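Side-chain contacts in shikimate dehydrogenase (NADP(+)) (Thermotoga maritima, PDB 3U62), which probably catalyses the reversible NADPH-linked reduction of 3-dehydroshikimate to shikimate, a step on the route to chorismate and the aromatic amino acids: residues Ala58-Pro61 against His62-Arg65; Arg121-Ile124 against Tyr125-Gln129; Val138-Thr141 against Ile142-Lys146. All coordinates share one frame; numbering follows the deposited sequence.

Contact 1 belongs to the substrate-binding domain, whereas contacts 2 and 3 are consecutive pieces of the NADP(+)-binding Rossmann domain: helix 118-129 leads on to strand 135-139. The contacts' centres lie about 16 to 17 Å apart. Across the cleft between the domains, contacts 1 and 2 touch by packing, Glu64 CB standing 3.9 Å from Arg121 NH2. Contact 3 comes within about 5 Å of each of the others at the nearest atoms, and the side chain of Arg144 is about 7 Å from that of Lys63, the predicted proton acceptor. Bound sulfates lie at contacts 1 and 3, probably taken from the crystallisation liquor, and may mark pockets for anionic groups of the ligands.

Contact 1. Residues Ala58-Pro61 against His62-Arg65; sequences ATIP and HKER. With SO4 (sulfate ion), chain C.
Thr59 and Lys63, predicted to bind shikimate and to act as the proton acceptor, share the loop that follows strand 55-58. A cis peptide before Pro61 helps to turn the chain, and His62 N closes the turn on Thr59 O (2.9 Å, 160°). Beyond it the backbone takes up a helical course, so that the amides of Lys63 and Glu64 both point at a sulfate. The long side chain of Lys63 reaches back over the same anion: bends at chi3 and chi4 (-65° and -60°) curl it round, and NZ donates to sulfate O4 at 2.9 Å. A basic side chain here, near Asp94 of the predicted shikimate site, fits the proton-acceptor role. A water accepts from NZ and joins it to Thr59 OG1, while CG of Lys63 rests 3.4 Å from Ala58 O. Arg65 NH2 makes a bent hydrogen bond to Pro61 O (3.0 Å), approaching above the carbonyl plane rather than on a lone pair; a second water ties Pro61 O to Arg65 N and the sulfate. CD of Pro61 sits over one face of the His62 imidazole, a CH-pi contact of 3.8 Å to the centroid; the imidazole also meets the ring of Phe42 at an incline. An alanine in place of His62 would probably leave Pro61 CD without its aromatic platform and open a gap beside Phe42. Backbone bonds from Thr59 to Ile6 and Ala58 to Asn83 fasten the loop, Ala58 and His62 pack on Ile6 of strand 2-7, and Gly118 N, at the start of helix 118-129, also donates to the sulfate.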
loop_
_atom_site.group_PDB
_atom_site.type_symbol
_atom_site.label_atom_id
_atom_site.label_comp_id
_atom_site.label_asym_id
_atom_site.label_seq_id
_atom_site.Cartn_x
_atom_site.Cartn_y
_atom_site.Cartn_z
ATOM N N ALA A 58 8.363 4.952 3.938
ATOM C CA ALA A 58 8.273 5.779 2.747
ATOM C C ALA A 58 6.933 5.523 2.080
ATOM O O ALA A 58 6.512 4.372 1.940
ATOM C CB ALA A 58 9.411 5.459 1.794
ATOM N N THR A 59 6.258 6.596 1.690
ATOM C CA THR A 59 5.038 6.481 0.904
ATOM C C THR A 59 5.224 7.249 -0.408
ATOM O O THR A 59 6.345 7.655 -0.730
ATOM C CB THR A 59 3.785 6.936 1.708
ATOM O OG1 THR A 59 2.597 6.659 0.957
ATOM C CG2 THR A 59 3.845 8.424 2.059
ATOM N N ILE A 60 4.145 7.433 -1.165
ATOM C CA ILE A 60 4.208 8.176 -2.427
ATOM C C ILE A 60 4.809 9.571 -2.225
ATOM O O ILE A 60 4.536 10.224 -1.213
ATOM C CB ILE A 60 2.821 8.286 -3.120
ATOM C CG1 ILE A 60 1.784 8.937 -2.191
ATOM C CG2 ILE A 60 2.356 6.910 -3.604
ATOM C CD1 ILE A 60 0.585 9.539 -2.914
ATOM N N PRO A 61 5.642 10.030 -3.179
ATOM C CA PRO A 61 6.085 9.340 -4.388
ATOM C C PRO A 61 7.524 8.833 -4.278
ATOM O O PRO A 61 8.292 8.933 -5.242
ATOM C CB PRO A 61 6.011 10.449 -5.437
ATOM C CG PRO A 61 6.339 11.719 -4.662
ATOM C CD PRO A 61 6.087 11.435 -3.185
ATOM N N HIS A 62 7.883 8.281 -3.119
ATOM C CA HIS A 62 9.286 8.013 -2.804
ATOM C C HIS A 62 9.683 6.553 -2.598
ATOM O O HIS A 62 10.850 6.274 -2.316
ATOM C CB HIS A 62 9.700 8.816 -1.569
ATOM C CG HIS A 62 9.636 10.297 -1.762
ATOM N ND1 HIS A 62 9.442 11.181 -0.721
ATOM C CD2 HIS A 62 9.752 11.054 -2.879
ATOM C CE1 HIS A 62 9.440 12.416 -1.189
ATOM N NE2 HIS A 62 9.617 12.367 -2.498
ATOM N N LYS A 63 8.736 5.627 -2.737
ATOM C CA LYS A 63 9.018 4.209 -2.475
ATOM C C LYS A 63 10.074 3.622 -3.414
ATOM O O LYS A 63 10.989 2.927 -2.964
ATOM C CB LYS A 63 7.739 3.366 -2.497
ATOM C CG LYS A 63 6.770 3.684 -1.361
ATOM C CD LYS A 63 5.634 2.667 -1.264
ATOM C CE LYS A 63 4.719 2.687 -2.490
ATOM N NZ LYS A 63 4.065 4.008 -2.708
ATOM N N GLU A 64 9.950 3.907 -4.708
ATOM C CA GLU A 64 10.961 3.503 -5.683
ATOM C C GLU A 64 12.215 4.366 -5.534
ATOM O O GLU A 64 13.336 3.857 -5.603
ATOM C CB GLU A 64 10.407 3.597 -7.112
ATOM C CG GLU A 64 11.255 2.895 -8.186
ATOM C CD GLU A 64 12.465 3.709 -8.634
ATOM O OE1 GLU A 64 12.364 4.956 -8.707
ATOM O OE2 GLU A 64 13.515 3.097 -8.923
ATOM N N ARG A 65 12.011 5.664 -5.326
ATOM C CA ARG A 65 13.091 6.649 -5.269
ATOM C C ARG A 65 14.121 6.358 -4.173
ATOM O O ARG A 65 15.324 6.541 -4.387
ATOM C CB ARG A 65 12.499 8.044 -5.061
ATOM C CG ARG A 65 13.316 9.184 -5.655
ATOM C CD ARG A 65 12.726 10.538 -5.271
ATOM N NE ARG A 65 11.304 10.648 -5.594
ATOM C CZ ARG A 65 10.823 11.086 -6.755
ATOM N NH1 ARG A 65 11.644 11.464 -7.729
ATOM N NH2 ARG A 65 9.512 11.146 -6.945
HETATM S S SO4 C . 6.024 5.381 -5.378
HETATM O O1 SO4 C . 5.480 6.477 -6.173
HETATM O O2 SO4 C . 7.390 5.094 -5.816
HETATM O O3 SO4 C . 5.192 4.196 -5.556
HETATM O O4 SO4 C . 6.027 5.759 -3.968
HETATM O O HOH W 1 2.374 4.323 -0.573
HETATM O O HOH W 2 9.534 6.731 -6.294
#

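Contact 2. Residues Arg121-Ile124 against Tyr125-Gln129; sequences RAVI and YALLQ
Tyr125 and Arg121 meet one turn apart through backbone and CB alone, and their flat ends part company. The phenol ring makes an edge-to-face contact with Trp95, and the Tyr125 side chain also touches Asp75, Arg78 and Ile79 of helix 74-79. The guanidinium of Arg121 is held by two donors on backbone carbonyls, NE on Ile79 O and NH2 on Lys80 O, which fix its rotation. What joins the pair is Tyr125 N on Arg121 O (3.0 Å), with Tyr125 CB 3.4 Å from the same oxygen. In Tyr125 the ring leaves the helix with CG opposite the backbone nitrogen (chi1 -174°), and this carries it out toward helix 74-79. A large aromatic ring suits this flank, where it can span to that helix and to Trp95.

These residues form most of helix 118-129, the first helix of the Rossmann fold. It follows strand 111-114 and the glycine-rich segment Gly115 to Ala119, which runs into the helix and is predicted to bind NADP(+). Regular bonds run from each amide to the carbonyl four residues back; Leu127 N on Val123 O, at 2.9 Å and 162°, is representative.

Branched aliphatic side chains face the domain interior, Leu128 at its partly exposed border. Val123 and Leu127 lie side by side and point the same way, CG1 of Val123 touching CD1 of Leu127 at 3.8 Å. Ile124 and Leu128 repeat this one residue on, CG2 to CD1 at 3.9 Å, and Leu128 CG rests 3.4 Å from Ile124 O. Leu127 and Leu128 reach Ile135, and Ile124 reaches Val137, all on strand 135-139. Small residues serve where another helix comes close: Ala126 CB lies against Val98 and Val99 of helix 94-101, and Ala122 against Asp94.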
loop_
_atom_site.group_PDB
_atom_site.type_symbol
_atom_site.label_atom_id
_atom_site.label_comp_id
_atom_site.label_asym_id
_atom_site.label_seq_id
_atom_site.Cartn_x
_atom_site.Cartn_y
_atom_site.Cartn_z
ATOM N N ARG A 121 2.629 -2.603 -7.606
ATOM C CA ARG A 121 3.651 -3.641 -7.714
ATOM C C ARG A 121 3.705 -4.521 -6.462
ATOM O O ARG A 121 3.989 -5.721 -6.556
ATOM C CB ARG A 121 5.019 -3.035 -8.050
ATOM C CG ARG A 121 5.052 -2.320 -9.405
ATOM C CD ARG A 121 6.462 -1.976 -9.866
ATOM N NE ARG A 121 7.123 -1.003 -8.994
ATOM C CZ ARG A 121 7.075 0.318 -9.151
ATOM N NH1 ARG A 121 6.388 0.857 -10.153
ATOM N NH2 ARG A 121 7.715 1.106 -8.298
ATOM N N ALA A 122 3.422 -3.928 -5.301
ATOM C CA ALA A 122 3.296 -4.684 -4.054
ATOM C C ALA A 122 2.075 -5.605 -4.086
ATOM O O ALA A 122 2.156 -6.763 -3.668
ATOM C CB ALA A 122 3.227 -3.742 -2.864
ATOM N N VAL A 123 0.956 -5.085 -4.585
ATOM C CA VAL A 123 -0.276 -5.864 -4.720
ATOM C C VAL A 123 -0.079 -7.031 -5.693
ATOM O O VAL A 123 -0.462 -8.162 -5.385
ATOM C CB VAL A 123 -1.476 -4.969 -5.143
ATOM C CG1 VAL A 123 -2.657 -5.807 -5.621
ATOM C CG2 VAL A 123 -1.898 -4.072 -3.987
ATOM N N ILE A 124 0.534 -6.757 -6.846
ATOM C CA ILE A 124 0.816 -7.794 -7.842
ATOM C C ILE A 124 1.706 -8.895 -7.255
ATOM O O ILE A 124 1.416 -10.083 -7.423
ATOM C CB ILE A 124 1.447 -7.212 -9.135
ATOM C CG1 ILE A 124 0.474 -6.244 -9.818
ATOM C CG2 ILE A 124 1.835 -8.335 -10.105
ATOM C CD1 ILE A 124 1.150 -5.226 -10.730
ATOM N N TYR A 125 2.770 -8.494 -6.561
ATOM C CA TYR A 125 3.667 -9.439 -5.896
ATOM C C TYR A 125 2.898 -10.314 -4.909
ATOM O O TYR A 125 3.077 -11.533 -4.887
ATOM C CB TYR A 125 4.804 -8.701 -5.182
ATOM C CG TYR A 125 5.866 -9.608 -4.594
ATOM C CD1 TYR A 125 6.975 -9.996 -5.346
ATOM C CD2 TYR A 125 5.767 -10.071 -3.280
ATOM C CE1 TYR A 125 7.954 -10.827 -4.809
ATOM C CE2 TYR A 125 6.738 -10.902 -2.734
ATOM C CZ TYR A 125 7.828 -11.276 -3.502
ATOM O OH TYR A 125 8.792 -12.097 -2.965
ATOM N N ALA A 126 2.041 -9.684 -4.107
ATOM C CA ALA A 126 1.211 -10.394 -3.136
ATOM C C ALA A 126 0.288 -11.409 -3.811
ATOM O O ALA A 126 0.192 -12.557 -3.365
ATOM C CB ALA A 126 0.406 -9.406 -2.310
ATOM N N LEU A 127 -0.377 -10.983 -4.884
ATOM C CA LEU A 127 -1.284 -11.849 -5.639
ATOM C C LEU A 127 -0.561 -13.059 -6.224
ATOM O O LEU A 127 -1.065 -14.181 -6.151
ATOM C CB LEU A 127 -1.987 -11.065 -6.753
ATOM C CG LEU A 127 -3.011 -9.999 -6.352
ATOM C CD1 LEU A 127 -3.304 -9.075 -7.525
ATOM C CD2 LEU A 127 -4.298 -10.614 -5.811
ATOM N N LEU A 128 0.622 -12.826 -6.789
ATOM C CA LEU A 128 1.435 -13.904 -7.343
ATOM C C LEU A 128 1.901 -14.885 -6.268
ATOM O O LEU A 128 1.993 -16.092 -6.526
ATOM C CB LEU A 128 2.630 -13.345 -8.121
ATOM C CG LEU A 128 2.321 -12.649 -9.451
ATOM C CD1 LEU A 128 3.534 -11.881 -9.940
ATOM C CD2 LEU A 128 1.848 -13.636 -10.517
ATOM N N GLN A 129 2.188 -14.367 -5.073
ATOM C CA GLN A 129 2.548 -15.206 -3.929
ATOM C C GLN A 129 1.367 -16.043 -3.447
ATOM O O GLN A 129 1.550 -17.101 -2.843
ATOM C CB GLN A 129 3.109 -14.360 -2.781
ATOM C CG GLN A 129 4.492 -13.781 -3.058
ATOM C CD GLN A 129 5.518 -14.852 -3.387
ATOM O OE1 GLN A 129 6.071 -15.495 -2.496
ATOM N NE2 GLN A 129 5.774 -15.051 -4.681
#

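Contact 3. Residues Val138-Thr141 against Ile142-Lys146; sequences VNRT and IERAK. With SO4 (sulfate ion), chain E; SO4 (sulfate ion), chain D.
Thr141 and Arg144 lean across one another at the start of helix 142-146, with Thr141 OG1 only 3.2 Å from Arg144 CB. With chi1 at 68°, Thr141 places its hydroxyl between the backbone nitrogen and the carbonyl carbon, where it can do two things at once: it donates to sulfate O2 (3.0 Å) and accepts a weak N-cap bond from Arg144 N. Threonine is among the residues that commonly serve as an N-cap. Ala145 N then bonds to Thr141 O, the first full turn of the helix.

From this turn Arg144 runs out extended from CG to NE, while Arg140 bends at chi3, and the two bring their guanidinium groups round the same anions. Arg140 NE meets O3 of the nearer sulfate at the guanidinium edge, at 2.9 Å and almost straight (176°). The farther sulfate bridges both side chains, taking Arg140 NH2 on O3 (2.9 Å) and Arg144 NH1 on O2 (2.8 Å). The two positive groups suit a pocket made for an anion, each sulfate being held by both, though Arg144 grips the nearer one weakly.

The sequence Asn-Arg-Thr, leading from the second Rossmann strand into the helix, with an arginine three residues on, is predicted to bind NADP(+). In relatives of this family such residues hold the 2'-phosphate of the cofactor, so the nearer sulfate probably stands in for that group.

Asn139 comes in from the strand with its CB bond directed toward the helix. ND2 donates to the same sulfate O2 (2.9 Å) and, weakly, to Thr141 O; OD1 lies 3.8 Å from Ala145 CB. An amide can thus serve anion and backbone together, while the small Ala145 also packs on Ile154 of strand 153-156.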
loop_
_atom_site.group_PDB
_atom_site.type_symbol
_atom_site.label_atom_id
_atom_site.label_comp_id
_atom_site.label_asym_id
_atom_site.label_seq_id
_atom_site.Cartn_x
_atom_site.Cartn_y
_atom_site.Cartn_z
ATOM N N VAL A 138 -4.513 -2.016 -15.090
ATOM C CA VAL A 138 -5.090 -0.877 -15.791
ATOM C C VAL A 138 -4.479 0.382 -15.191
ATOM O O VAL A 138 -4.706 0.687 -14.019
ATOM C CB VAL A 138 -6.633 -0.846 -15.658
ATOM C CG1 VAL A 138 -7.217 0.345 -16.398
ATOM C CG2 VAL A 138 -7.241 -2.137 -16.180
ATOM N N ASN A 139 -3.688 1.101 -15.981
ATOM C CA ASN A 139 -2.990 2.275 -15.460
ATOM C C ASN A 139 -3.014 3.498 -16.380
ATOM O O ASN A 139 -3.527 3.441 -17.501
ATOM C CB ASN A 139 -1.559 1.916 -15.035
ATOM C CG ASN A 139 -0.580 1.917 -16.194
ATOM O OD1 ASN A 139 -0.795 1.260 -17.214
ATOM N ND2 ASN A 139 0.512 2.657 -16.038
ATOM N N ARG A 140 -2.444 4.596 -15.888
ATOM C CA ARG A 140 -2.558 5.895 -16.541
ATOM C C ARG A 140 -1.300 6.323 -17.292
ATOM O O ARG A 140 -1.398 6.872 -18.394
ATOM C CB ARG A 140 -2.942 6.969 -15.517
ATOM C CG ARG A 140 -4.321 6.774 -14.895
ATOM C CD ARG A 140 -4.475 7.562 -13.599
ATOM N NE ARG A 140 -3.556 7.093 -12.558
ATOM C CZ ARG A 140 -3.437 7.640 -11.349
ATOM N NH1 ARG A 140 -4.177 8.685 -11.004
ATOM N NH2 ARG A 140 -2.570 7.135 -10.480
ATOM N N THR A 141 -0.128 6.064 -16.715
ATOM C CA THR A 141 1.123 6.602 -17.258
ATOM C C THR A 141 1.968 5.559 -17.985
ATOM O O THR A 141 2.074 4.408 -17.543
ATOM C CB THR A 141 1.988 7.280 -16.164
ATOM O OG1 THR A 141 2.470 6.292 -15.244
ATOM C CG2 THR A 141 1.187 8.321 -15.394
ATOM N N ILE A 142 2.567 5.978 -19.096
ATOM C CA ILE A 142 3.409 5.110 -19.915
ATOM C C ILE A 142 4.657 4.670 -19.156
ATOM O O ILE A 142 5.042 3.500 -19.210
ATOM C CB ILE A 142 3.805 5.798 -21.244
ATOM C CG1 ILE A 142 2.546 6.106 -22.069
ATOM C CG2 ILE A 142 4.759 4.915 -22.056
ATOM C CD1 ILE A 142 2.766 7.068 -23.227
ATOM N N GLU A 143 5.271 5.613 -18.448
ATOM C CA GLU A 143 6.475 5.351 -17.668
ATOM C C GLU A 143 6.282 4.191 -16.681
ATOM O O GLU A 143 7.101 3.271 -16.637
ATOM C CB GLU A 143 6.913 6.640 -16.960
ATOM C CG GLU A 143 8.094 6.505 -16.019
ATOM C CD GLU A 143 7.667 6.206 -14.598
ATOM O OE1 GLU A 143 7.946 5.088 -14.115
ATOM O OE2 GLU A 143 7.044 7.087 -13.964
ATOM N N ARG A 144 5.194 4.231 -15.913
ATOM C CA ARG A 144 4.929 3.210 -14.895
ATOM C C ARG A 144 4.590 1.847 -15.490
ATOM O O ARG A 144 4.918 0.809 -14.897
ATOM C CB ARG A 144 3.829 3.664 -13.938
ATOM C CG ARG A 144 4.300 4.708 -12.945
ATOM C CD ARG A 144 3.184 5.177 -12.042
ATOM N NE ARG A 144 3.699 6.094 -11.028
ATOM C CZ ARG A 144 2.952 6.750 -10.145
ATOM N NH1 ARG A 144 1.633 6.602 -10.135
ATOM N NH2 ARG A 144 3.527 7.559 -9.267
ATOM N N ALA A 145 3.932 1.849 -16.649
ATOM C CA ALA A 145 3.651 0.614 -17.376
ATOM C C ALA A 145 4.949 -0.052 -17.833
ATOM O O ALA A 145 5.047 -1.283 -17.852
ATOM C CB ALA A 145 2.741 0.888 -18.566
ATOM N N LYS A 146 5.937 0.766 -18.193
ATOM C CA LYS A 146 7.230 0.260 -18.656
ATOM C C LYS A 146 8.130 -0.227 -17.515
ATOM O O LYS A 146 9.106 -0.945 -17.749
ATOM C CB LYS A 146 7.940 1.296 -19.535
ATOM C CG LYS A 146 7.304 1.438 -20.913
ATOM C CD LYS A 146 7.995 2.479 -21.774
ATOM C CE LYS A 146 7.379 2.510 -23.170
ATOM N NZ LYS A 146 7.975 3.584 -24.024
HETATM S S SO4 E . -0.510 5.010 -12.812
HETATM O O1 SO4 E . -0.369 6.429 -12.495
HETATM O O2 SO4 E . 0.275 4.697 -14.006
HETATM O O3 SO4 E . -1.914 4.706 -13.067
HETATM O O4 SO4 E . -0.037 4.208 -11.686
HETATM S S SO4 D . -0.791 7.690 -6.977
HETATM O O1 SO4 D . -0.295 9.061 -6.881
HETATM O O2 SO4 D . 0.166 6.867 -7.717
HETATM O O3 SO4 D . -2.075 7.684 -7.674
HETATM O O4 SO4 D . -0.961 7.138 -5.636
#